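Local structure of protein involved in catabolism of external DNA (Legionella pneumophila subsp. pneumophila, 2OO3) at residues Thr42-Asp50 with Thr124-Leu132; Met213-Glu224 with Cys238-Phe249. The protein probably methylates the N6 position of a single adenine in 23S ribosomal RNA, using S-adenosyl-L-methionine as the methyl donor. All coordinates share one frame; numbering follows the deposited sequence.

Interaction 1 comes first along the chain and closes before interaction 2 opens. Their centres lie 27 Å apart, on opposite sides of the centre of the chain, and their nearest atoms stay about 11 Å from each other. The large mixed sheet of this Rossmann-like methyltransferase fold relates them. Interaction 1 sits where the loop after strand 38-41 meets helix 123-129, which follows the neighbouring strand 115-119. Interaction 2 pairs strands 220-226 and 237-243 in the antiparallel part of the same sheet. Interaction 1 holds His43 of the predicted S-adenosyl-L-methionine site. Interaction 2 also comes near that site, with the side chains of Leu240 and Asp166 about 7 Å apart.

Interaction 1 (Thr42-Asp50 with Thr124-Leu132); sequences THSGRGIYD and TEYNFLLKL
The guanidinium of Arg46 lies flat on the ring of Phe128, with centres 4.2 Å apart and planes at 23°. The overlap is offset: NH1 of Arg46 comes over the rim of the ring, 3.6 Å from Phe128 CE2. This is an off-centre cation-pi stack. At the edge of the guanidinium stands the carboxylate of Glu125, nearly coplanar with it. Arg46 grips it side-on with two nitrogens. NE gives a nearly straight bond of 2.6 Å to Glu125 OE1, and NH2 gives one of 2.7 Å to the syn lone pair of Glu125 OE2. The Glu125 chain bends at chi2 (-45°), which carries its carboxylate back to the arginine. Water 1 also donates to Glu125 OE1, so that oxygen has two donors.

Nearer the backbone the contact is mostly apolar. CB of Arg46 rests on CB of Phe128 at 3.6 Å. Leu129 packs its CD2 against Ser44 CB at 3.7 Å, and Leu132 passes alongside Ile48. The carbonyl O of Gly45 is buried against Leu129 CD2 and has no polar partner in the model. Gly47 has a positive phi of 95° and Leu129 and Leu132 close against it, so a residue without a side chain fits there.

The contact seats the loop after strand 38-41 on helix 123-129. Gly45 N bonds Glu120, a predicted S-adenosyl-L-methionine ligand, and His43 in the same loop is predicted to be another. With one face on Phe128 and two N-H groups on Glu125, the guanidinium should be held against both tilting and turning, and its charge is probably largely balanced by the carboxylate.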
loop_
_atom_site.group_PDB
_atom_site.type_symbol
_atom_site.label_atom_id
_atom_site.label_comp_id
_atom_site.label_asym_id
_atom_site.label_seq_id
_atom_site.Cartn_x
_atom_site.Cartn_y
_atom_site.Cartn_z
ATOM N N THR A 42 7.420 -3.930 -5.213
ATOM C CA THR A 42 8.769 -4.339 -4.788
ATOM C C THR A 42 8.717 -5.504 -3.765
ATOM O O THR A 42 9.647 -6.291 -3.661
ATOM C CB THR A 42 9.520 -3.117 -4.145
ATOM O OG1 THR A 42 8.639 -2.483 -3.207
ATOM C CG2 THR A 42 9.898 -2.039 -5.187
ATOM N N HIS A 43 7.640 -5.607 -2.990
ATOM C CA HIS A 43 7.543 -6.623 -1.930
ATOM C C HIS A 43 6.123 -7.216 -2.002
ATOM O O HIS A 43 5.234 -6.819 -1.202
ATOM C CB HIS A 43 7.720 -6.010 -0.527
ATOM C CG HIS A 43 9.031 -5.326 -0.272
ATOM N ND1 HIS A 43 9.320 -4.064 -0.746
ATOM C CD2 HIS A 43 10.100 -5.699 0.476
ATOM C CE1 HIS A 43 10.528 -3.701 -0.331
ATOM N NE2 HIS A 43 11.028 -4.680 0.404
ATOM N N SER A 44 5.872 -8.135 -2.934
ATOM C CA SER A 44 4.508 -8.614 -3.168
ATOM C C SER A 44 3.927 -9.612 -2.154
ATOM O O SER A 44 2.704 -9.769 -2.077
ATOM C CB SER A 44 4.394 -9.204 -4.576
ATOM O OG SER A 44 4.821 -8.242 -5.511
ATOM N N GLY A 45 4.787 -10.312 -1.422
ATOM C CA GLY A 45 4.352 -11.338 -0.484
ATOM C C GLY A 45 3.668 -12.508 -1.186
ATOM O O GLY A 45 3.925 -12.779 -2.352
ATOM N N ARG A 46 2.781 -13.212 -0.502
ATOM C CA ARG A 46 2.180 -14.401 -1.107
ATOM C C ARG A 46 0.874 -14.090 -1.833
ATOM O O ARG A 46 0.345 -14.946 -2.545
ATOM C CB ARG A 46 1.986 -15.492 -0.061
ATOM C CG ARG A 46 1.061 -15.100 1.047
ATOM C CD ARG A 46 0.789 -16.263 2.000
ATOM N NE ARG A 46 2.005 -16.806 2.604
ATOM C CZ ARG A 46 2.061 -17.980 3.235
ATOM N NH1 ARG A 46 0.963 -18.738 3.338
ATOM N NH2 ARG A 46 3.209 -18.402 3.755
ATOM N N GLY A 47 0.349 -12.880 -1.673
ATOM C CA GLY A 47 -0.789 -12.421 -2.512
ATOM C C GLY A 47 -2.192 -12.599 -1.924
ATOM O O GLY A 47 -3.061 -11.814 -2.192
ATOM N N ILE A 48 -2.423 -13.685 -1.199
ATOM C CA ILE A 48 -3.679 -13.945 -0.492
ATOM C C ILE A 48 -3.315 -14.559 0.869
ATOM O O ILE A 48 -2.292 -15.240 1.003
ATOM C CB ILE A 48 -4.682 -14.876 -1.289
ATOM C CG1 ILE A 48 -4.140 -16.313 -1.422
ATOM C CG2 ILE A 48 -4.995 -14.302 -2.690
ATOM C CD1 ILE A 48 -5.064 -17.305 -2.240
ATOM N N TYR A 49 -4.142 -14.295 1.872
ATOM C CA TYR A 49 -3.849 -14.676 3.267
ATOM C C TYR A 49 -5.026 -15.408 3.853
ATOM O O TYR A 49 -6.156 -14.886 3.866
ATOM C CB TYR A 49 -3.478 -13.421 4.106
ATOM C CG TYR A 49 -2.245 -12.787 3.504
ATOM C CD1 TYR A 49 -0.963 -13.203 3.897
ATOM C CD2 TYR A 49 -2.346 -11.851 2.483
ATOM C CE1 TYR A 49 0.173 -12.685 3.322
ATOM C CE2 TYR A 49 -1.204 -11.321 1.888
ATOM C CZ TYR A 49 0.056 -11.756 2.320
ATOM O OH TYR A 49 1.196 -11.268 1.735
ATOM N N ASP A 50 -4.764 -16.644 4.289
ATOM C CA ASP A 50 -5.735 -17.482 4.945
ATOM C C ASP A 50 -5.739 -17.074 6.400
ATOM O O ASP A 50 -4.742 -17.250 7.100
ATOM C CB ASP A 50 -5.307 -18.939 4.801
ATOM C CG ASP A 50 -6.286 -19.937 5.460
ATOM O OD1 ASP A 50 -7.240 -19.544 6.167
ATOM O OD2 ASP A 50 -6.064 -21.154 5.256
ATOM N N THR A 124 9.127 -19.467 -0.380
ATOM C CA THR A 124 7.792 -19.982 -0.053
ATOM C C THR A 124 6.708 -18.991 -0.465
ATOM O O THR A 124 5.692 -19.389 -1.065
ATOM C CB THR A 124 7.641 -20.312 1.452
ATOM O OG1 THR A 124 8.636 -21.278 1.809
ATOM C CG2 THR A 124 6.256 -20.905 1.734
ATOM N N GLU A 125 6.921 -17.719 -0.126
ATOM C CA GLU A 125 5.976 -16.663 -0.457
ATOM C C GLU A 125 5.830 -16.535 -1.982
ATOM O O GLU A 125 4.717 -16.476 -2.521
ATOM C CB GLU A 125 6.423 -15.326 0.143
ATOM C CG GLU A 125 6.536 -15.359 1.676
ATOM C CD GLU A 125 5.334 -16.042 2.307
ATOM O OE1 GLU A 125 4.247 -15.428 2.328
ATOM O OE2 GLU A 125 5.462 -17.218 2.731
ATOM N N TYR A 126 6.968 -16.507 -2.663
ATOM C CA TYR A 126 6.979 -16.460 -4.120
ATOM C C TYR A 126 6.197 -17.626 -4.726
ATOM O O TYR A 126 5.412 -17.434 -5.667
ATOM C CB TYR A 126 8.417 -16.419 -4.639
ATOM C CG TYR A 126 8.528 -16.770 -6.105
ATOM C CD1 TYR A 126 8.271 -15.807 -7.099
ATOM C CD2 TYR A 126 8.899 -18.055 -6.502
ATOM C CE1 TYR A 126 8.380 -16.147 -8.481
ATOM C CE2 TYR A 126 9.004 -18.394 -7.834
ATOM C CZ TYR A 126 8.745 -17.430 -8.819
ATOM O OH TYR A 126 8.845 -17.801 -10.143
ATOM N N ASN A 127 6.399 -18.839 -4.193
ATOM C CA ASN A 127 5.694 -19.996 -4.727
ATOM C C ASN A 127 4.184 -19.890 -4.563
ATOM O O ASN A 127 3.451 -20.367 -5.427
ATOM C CB ASN A 127 6.203 -21.331 -4.136
ATOM C CG ASN A 127 7.582 -21.751 -4.690
ATOM O OD1 ASN A 127 8.458 -22.122 -3.915
ATOM N ND2 ASN A 127 7.774 -21.693 -6.008
ATOM N N PHE A 128 3.723 -19.251 -3.483
ATOM C CA PHE A 128 2.285 -19.019 -3.302
ATOM C C PHE A 128 1.781 -17.950 -4.246
ATOM O O PHE A 128 0.694 -18.043 -4.756
ATOM C CB PHE A 128 1.952 -18.588 -1.876
ATOM C CG PHE A 128 1.819 -19.716 -0.903
ATOM C CD1 PHE A 128 0.702 -20.553 -0.926
ATOM C CD2 PHE A 128 2.779 -19.907 0.092
ATOM C CE1 PHE A 128 0.581 -21.598 0.003
ATOM C CE2 PHE A 128 2.669 -20.948 1.029
ATOM C CZ PHE A 128 1.570 -21.797 0.979
ATOM N N LEU A 129 2.590 -16.927 -4.477
ATOM C CA LEU A 129 2.228 -15.835 -5.395
ATOM C C LEU A 129 2.037 -16.323 -6.847
ATOM O O LEU A 129 1.250 -15.756 -7.615
ATOM C CB LEU A 129 3.327 -14.773 -5.350
ATOM C CG LEU A 129 3.069 -13.424 -6.036
ATOM C CD1 LEU A 129 1.882 -12.707 -5.387
ATOM C CD2 LEU A 129 4.333 -12.618 -5.888
ATOM N N LEU A 130 2.736 -17.397 -7.211
ATOM C CA LEU A 130 2.553 -18.011 -8.533
ATOM C C LEU A 130 1.153 -18.584 -8.729
ATOM O O LEU A 130 0.771 -18.886 -9.862
ATOM C CB LEU A 130 3.591 -19.143 -8.770
ATOM C CG LEU A 130 5.042 -18.709 -8.903
ATOM C CD1 LEU A 130 5.976 -19.933 -8.947
ATOM C CD2 LEU A 130 5.235 -17.811 -10.148
ATOM N N LYS A 131 0.401 -18.748 -7.638
ATOM C CA LYS A 131 -0.948 -19.311 -7.689
ATOM C C LYS A 131 -2.086 -18.259 -7.773
ATOM O O LYS A 131 -3.238 -18.613 -7.855
ATOM C CB LYS A 131 -1.169 -20.177 -6.445
ATOM C CG LYS A 131 -0.141 -21.346 -6.261
ATOM C CD LYS A 131 -0.333 -22.323 -7.398
ATOM C CE LYS A 131 0.007 -23.801 -7.059
ATOM N NZ LYS A 131 -0.317 -24.691 -8.269
ATOM N N LEU A 132 -1.765 -16.977 -7.703
ATOM C CA LEU A 132 -2.797 -15.922 -7.838
ATOM C C LEU A 132 -3.481 -15.959 -9.187
ATOM O O LEU A 132 -2.784 -16.112 -10.203
ATOM C CB LEU A 132 -2.169 -14.547 -7.671
ATOM C CG LEU A 132 -1.934 -14.095 -6.214
ATOM C CD1 LEU A 132 -2.911 -12.976 -5.944
ATOM C CD2 LEU A 132 -1.993 -15.228 -5.109
HETATM O O HOH W 1 3.887 -12.799 2.375
#

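Interaction 2 (Met213-Glu224 with Cys238-Phe249); sequences MREISSKSVRIE and CGLWIINPPYTF. With SO4 (sulfate ion), chain C.
Water 2 is gripped by three groups and joins the two segments. It accepts from Trp241 NE1 at 2.8 Å and donates to the carbonyls of Met213 and Ser217. Trp241 projects on the face that bears Ser220 and Arg222. With CG anti to the backbone N (chi1 -173°), its indole lies beneath helix 203-216. Met213 CB sits over the five-membered ring, 3.8 Å from its centroid, in a CH-pi contact, while its CE touches Trp241 CD1. Farther along this face, Arg222 NH1 bonds Glu224 OE2 from above the carboxylate plane, while its NH2 pairs with Glu274; Tyr198 also bonds that Glu224 oxygen.

Strands 220-224 and 238-243 run antiparallel within a beta hairpin in the antiparallel part of the large sheet, between strands 193-200 and 270-275. Val221 with Ile242 and Ile223 with Leu240 are its hydrogen-bonded pairs. Ile242 N reaches Val221 O at 2.8 Å, nearly along the C=O axis. Past the last bridge, Asn244 N still bonds Lys219 O. On the other face, Val221 CG1 meets Pro245 CB at 3.7 Å and comes to the edge of the Phe249 ring.

A sulfate, probably from the crystallisation liquor, binds at the turn before strand 220-224. Its O1 is held by Ser217 OG at 2.7 Å and by Lys219 NZ at 2.9 Å. Water 3 lies among O1, Ser217 OG, Lys219 NZ and Asn244 OD1, and accepts from the lysine. Ser218 binds O4 through both its backbone N and its OG, and Lys278 adds a further bond. Ser217 OG also accepts from Lys219 N, closing an ST turn. Asn244 ND2 donates to the carbonyl oxygens of Ser190 and Gly192.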
loop_
_atom_site.group_PDB
_atom_site.type_symbol
_atom_site.label_atom_id
_atom_site.label_comp_id
_atom_site.label_asym_id
_atom_site.label_seq_id
_atom_site.Cartn_x
_atom_site.Cartn_y
_atom_site.Cartn_z
ATOM N N MET A 213 13.090 10.914 2.426
ATOM C CA MET A 213 11.957 10.962 1.482
ATOM C C MET A 213 11.672 12.412 1.061
ATOM O O MET A 213 11.412 12.702 -0.118
ATOM C CB MET A 213 10.681 10.343 2.093
ATOM C CG MET A 213 10.743 8.812 2.251
ATOM S SD MET A 213 11.226 7.820 0.758
ATOM C CE MET A 213 10.038 8.450 -0.476
ATOM N N ARG A 214 11.753 13.323 2.029
ATOM C CA ARG A 214 11.443 14.728 1.758
ATOM C C ARG A 214 12.391 15.338 0.738
ATOM O O ARG A 214 11.967 16.132 -0.089
ATOM C CB ARG A 214 11.396 15.536 3.051
ATOM C CG ARG A 214 10.525 16.761 2.977
ATOM C CD ARG A 214 9.764 17.037 4.319
ATOM N NE ARG A 214 10.574 16.745 5.496
ATOM C CZ ARG A 214 10.245 15.885 6.466
ATOM N NH1 ARG A 214 9.072 15.245 6.450
ATOM N NH2 ARG A 214 11.088 15.697 7.490
ATOM N N GLU A 215 13.647 14.916 0.741
ATOM C CA GLU A 215 14.639 15.427 -0.213
ATOM C C GLU A 215 14.402 15.078 -1.695
ATOM O O GLU A 215 14.920 15.764 -2.587
ATOM C CB GLU A 215 16.040 14.987 0.229
ATOM C CG GLU A 215 16.423 15.581 1.608
ATOM C CD GLU A 215 17.697 14.984 2.197
ATOM O OE1 GLU A 215 18.339 14.123 1.536
ATOM O OE2 GLU A 215 18.053 15.363 3.335
ATOM N N ILE A 216 13.631 14.022 -1.957
ATOM C CA ILE A 216 13.463 13.503 -3.316
ATOM C C ILE A 216 12.620 14.443 -4.191
ATOM O O ILE A 216 12.985 14.755 -5.338
ATOM C CB ILE A 216 12.868 12.088 -3.282
ATOM C CG1 ILE A 216 13.821 11.155 -2.516
ATOM C CG2 ILE A 216 12.592 11.560 -4.720
ATOM C CD1 ILE A 216 13.260 9.743 -2.283
ATOM N N SER A 217 11.513 14.915 -3.629
ATOM C CA SER A 217 10.548 15.709 -4.348
ATOM C C SER A 217 9.626 16.422 -3.385
ATOM O O SER A 217 9.271 15.904 -2.324
ATOM C CB SER A 217 9.725 14.815 -5.303
ATOM O OG SER A 217 8.742 15.586 -5.959
ATOM N N SER A 218 9.249 17.629 -3.769
ATOM C CA SER A 218 8.298 18.432 -3.033
ATOM C C SER A 218 6.872 18.215 -3.531
ATOM O O SER A 218 5.906 18.771 -2.965
ATOM C CB SER A 218 8.645 19.898 -3.244
ATOM O OG SER A 218 8.718 20.112 -4.640
ATOM N N LYS A 219 6.701 17.431 -4.591
ATOM C CA LYS A 219 5.325 17.144 -5.037
ATOM C C LYS A 219 4.942 15.853 -4.325
ATOM O O LYS A 219 4.978 14.753 -4.921
ATOM C CB LYS A 219 5.228 16.939 -6.552
ATOM C CG LYS A 219 5.519 18.181 -7.403
ATOM C CD LYS A 219 5.171 17.884 -8.873
ATOM C CE LYS A 219 6.263 18.333 -9.808
ATOM N NZ LYS A 219 7.407 17.377 -9.848
ATOM N N SER A 220 4.610 15.978 -3.046
ATOM C CA SER A 220 4.516 14.796 -2.183
ATOM C C SER A 220 3.374 14.969 -1.187
ATOM O O SER A 220 2.956 16.104 -0.890
ATOM C CB SER A 220 5.837 14.649 -1.416
ATOM O OG SER A 220 5.996 15.739 -0.507
ATOM N N VAL A 221 2.841 13.859 -0.698
ATOM C CA VAL A 221 1.943 13.908 0.438
ATOM C C VAL A 221 2.342 12.792 1.394
ATOM O O VAL A 221 2.757 11.687 0.968
ATOM C CB VAL A 221 0.424 13.912 0.032
ATOM C CG1 VAL A 221 0.007 12.602 -0.682
ATOM C CG2 VAL A 221 -0.456 14.113 1.252
ATOM N N ARG A 222 2.280 13.101 2.683
ATOM C CA ARG A 222 2.543 12.120 3.710
ATOM C C ARG A 222 1.247 11.936 4.473
ATOM O O ARG A 222 0.612 12.931 4.829
ATOM C CB ARG A 222 3.644 12.646 4.638
ATOM C CG ARG A 222 3.513 12.084 6.033
ATOM C CD ARG A 222 4.780 12.166 6.811
ATOM N NE ARG A 222 5.050 13.469 7.374
ATOM C CZ ARG A 222 5.350 13.683 8.668
ATOM N NH1 ARG A 222 5.389 12.689 9.562
ATOM N NH2 ARG A 222 5.616 14.911 9.074
ATOM N N ILE A 223 0.813 10.688 4.663
ATOM C CA ILE A 223 -0.358 10.405 5.473
ATOM C C ILE A 223 0.036 9.443 6.605
ATOM O O ILE A 223 0.900 8.572 6.422
ATOM C CB ILE A 223 -1.512 9.858 4.607
ATOM C CG1 ILE A 223 -1.149 8.481 4.037
ATOM C CG2 ILE A 223 -1.828 10.870 3.473
ATOM C CD1 ILE A 223 -2.349 7.739 3.353
ATOM N N GLU A 224 -0.528 9.639 7.799
ATOM C CA GLU A 224 -0.199 8.749 8.908
ATOM C C GLU A 224 -1.449 8.497 9.718
ATOM O O GLU A 224 -2.346 9.322 9.732
ATOM C CB GLU A 224 0.903 9.324 9.815
ATOM C CG GLU A 224 2.230 9.500 9.118
ATOM C CD GLU A 224 3.378 9.869 10.063
ATOM O OE1 GLU A 224 3.116 10.091 11.277
ATOM O OE2 GLU A 224 4.520 9.952 9.574
ATOM N N CYS A 238 1.384 4.045 11.574
ATOM C CA CYS A 238 2.093 3.821 10.316
ATOM C C CYS A 238 1.745 4.938 9.350
ATOM O O CYS A 238 0.873 5.776 9.638
ATOM C CB CYS A 238 1.665 2.452 9.738
ATOM S SG CYS A 238 -0.020 2.459 9.109
ATOM N N GLY A 239 2.393 4.955 8.200
ATOM C CA GLY A 239 2.096 6.009 7.229
ATOM C C GLY A 239 2.384 5.607 5.820
ATOM O O GLY A 239 2.914 4.502 5.577
ATOM N N LEU A 240 1.997 6.469 4.884
ATOM C CA LEU A 240 2.461 6.325 3.483
ATOM C C LEU A 240 2.955 7.662 2.941
ATOM O O LEU A 240 2.430 8.720 3.285
ATOM C CB LEU A 240 1.391 5.692 2.559
ATOM C CG LEU A 240 0.911 4.287 2.985
ATOM C CD1 LEU A 240 -0.449 4.350 3.704
ATOM C CD2 LEU A 240 0.796 3.370 1.788
ATOM N N TRP A 241 4.010 7.588 2.141
ATOM C CA TRP A 241 4.600 8.738 1.496
ATOM C C TRP A 241 4.358 8.568 -0.001
ATOM O O TRP A 241 4.727 7.540 -0.573
ATOM C CB TRP A 241 6.103 8.806 1.807
ATOM C CG TRP A 241 6.705 10.087 1.273
ATOM C CD1 TRP A 241 6.967 10.393 -0.028
ATOM C CD2 TRP A 241 7.073 11.227 2.037
ATOM N NE1 TRP A 241 7.495 11.661 -0.129
ATOM C CE2 TRP A 241 7.562 12.198 1.131
ATOM C CE3 TRP A 241 7.038 11.531 3.412
ATOM C CZ2 TRP A 241 8.016 13.465 1.551
ATOM C CZ3 TRP A 241 7.505 12.809 3.835
ATOM C CH2 TRP A 241 7.963 13.752 2.898
ATOM N N ILE A 242 3.703 9.551 -0.619
ATOM C CA ILE A 242 3.338 9.441 -2.030
ATOM C C ILE A 242 3.968 10.589 -2.787
ATOM O O ILE A 242 3.832 11.744 -2.384
ATOM C CB ILE A 242 1.775 9.405 -2.251
ATOM C CG1 ILE A 242 1.170 8.189 -1.525
ATOM C CG2 ILE A 242 1.454 9.321 -3.749
ATOM C CD1 ILE A 242 -0.290 8.253 -1.250
ATOM N N ILE A 243 4.718 10.247 -3.824
ATOM C CA ILE A 243 5.265 11.222 -4.765
ATOM C C ILE A 243 4.384 11.249 -6.007
ATOM O O ILE A 243 4.012 10.200 -6.545
ATOM C CB ILE A 243 6.690 10.859 -5.173
ATOM C CG1 ILE A 243 7.588 10.810 -3.914
ATOM C CG2 ILE A 243 7.257 11.873 -6.219
ATOM C CD1 ILE A 243 9.010 10.186 -4.150
ATOM N N ASN A 244 4.049 12.460 -6.435
ATOM C CA ASN A 244 3.115 12.707 -7.528
ATOM C C ASN A 244 1.710 12.206 -7.214
ATOM O O ASN A 244 1.104 11.484 -8.010
ATOM C CB ASN A 244 3.696 12.134 -8.826
ATOM C CG ASN A 244 4.974 12.875 -9.239
ATOM O OD1 ASN A 244 5.080 14.102 -9.064
ATOM N ND2 ASN A 244 5.945 12.144 -9.767
ATOM N N PRO A 245 1.178 12.581 -6.034
ATOM C CA PRO A 245 -0.142 12.054 -5.757
ATOM C C PRO A 245 -1.202 12.656 -6.696
ATOM O O PRO A 245 -1.027 13.792 -7.199
ATOM C CB PRO A 245 -0.398 12.479 -4.309
ATOM C CG PRO A 245 0.421 13.751 -4.146
ATOM C CD PRO A 245 1.682 13.451 -4.946
ATOM N N PRO A 246 -2.286 11.900 -6.944
ATOM C CA PRO A 246 -3.338 12.345 -7.844
ATOM C C PRO A 246 -4.077 13.536 -7.320
ATOM O O PRO A 246 -4.154 13.777 -6.084
ATOM C CB PRO A 246 -4.289 11.159 -7.888
ATOM C CG PRO A 246 -3.415 9.952 -7.464
ATOM C CD PRO A 246 -2.579 10.569 -6.390
ATOM N N TYR A 247 -4.523 14.318 -8.295
ATOM C CA TYR A 247 -5.656 15.202 -8.189
ATOM C C TYR A 247 -6.797 14.643 -7.335
ATOM O O TYR A 247 -7.430 13.608 -7.678
ATOM C CB TYR A 247 -6.207 15.461 -9.608
ATOM C CG TYR A 247 -7.121 16.667 -9.703
ATOM C CD1 TYR A 247 -6.704 17.927 -9.234
ATOM C CD2 TYR A 247 -8.410 16.552 -10.256
ATOM C CE1 TYR A 247 -7.552 19.050 -9.316
ATOM C CE2 TYR A 247 -9.260 17.657 -10.345
ATOM C CZ TYR A 247 -8.825 18.899 -9.874
ATOM O OH TYR A 247 -9.661 19.989 -9.976
ATOM N N THR A 248 -7.056 15.351 -6.248
ATOM C CA THR A 248 -8.158 15.093 -5.327
ATOM C C THR A 248 -7.833 14.053 -4.248
ATOM O O THR A 248 -8.633 13.845 -3.331
ATOM C CB THR A 248 -9.499 14.716 -6.032
ATOM O OG1 THR A 248 -9.421 13.361 -6.504
ATOM C CG2 THR A 248 -9.839 15.687 -7.193
ATOM N N PHE A 249 -6.666 13.413 -4.337
ATOM C CA PHE A 249 -6.308 12.360 -3.376
ATOM C C PHE A 249 -6.179 12.870 -1.927
ATOM O O PHE A 249 -6.653 12.212 -1.017
ATOM C CB PHE A 249 -5.009 11.647 -3.817
ATOM C CG PHE A 249 -4.520 10.632 -2.832
ATOM C CD1 PHE A 249 -5.050 9.347 -2.823
ATOM C CD2 PHE A 249 -3.555 10.975 -1.892
ATOM C CE1 PHE A 249 -4.596 8.395 -1.901
ATOM C CE2 PHE A 249 -3.112 10.054 -0.956
ATOM C CZ PHE A 249 -3.646 8.757 -0.952
HETATM S S SO4 C . 10.271 18.629 -7.459
HETATM O O1 SO4 C . 9.071 17.799 -7.481
HETATM O O2 SO4 C . 11.389 17.841 -7.978
HETATM O O3 SO4 C . 10.042 19.791 -8.315
HETATM O O4 SO4 C . 10.604 19.053 -6.104
HETATM O O HOH W 2 9.258 13.149 -1.751
HETATM O O HOH W 3 7.744 15.098 -8.545
#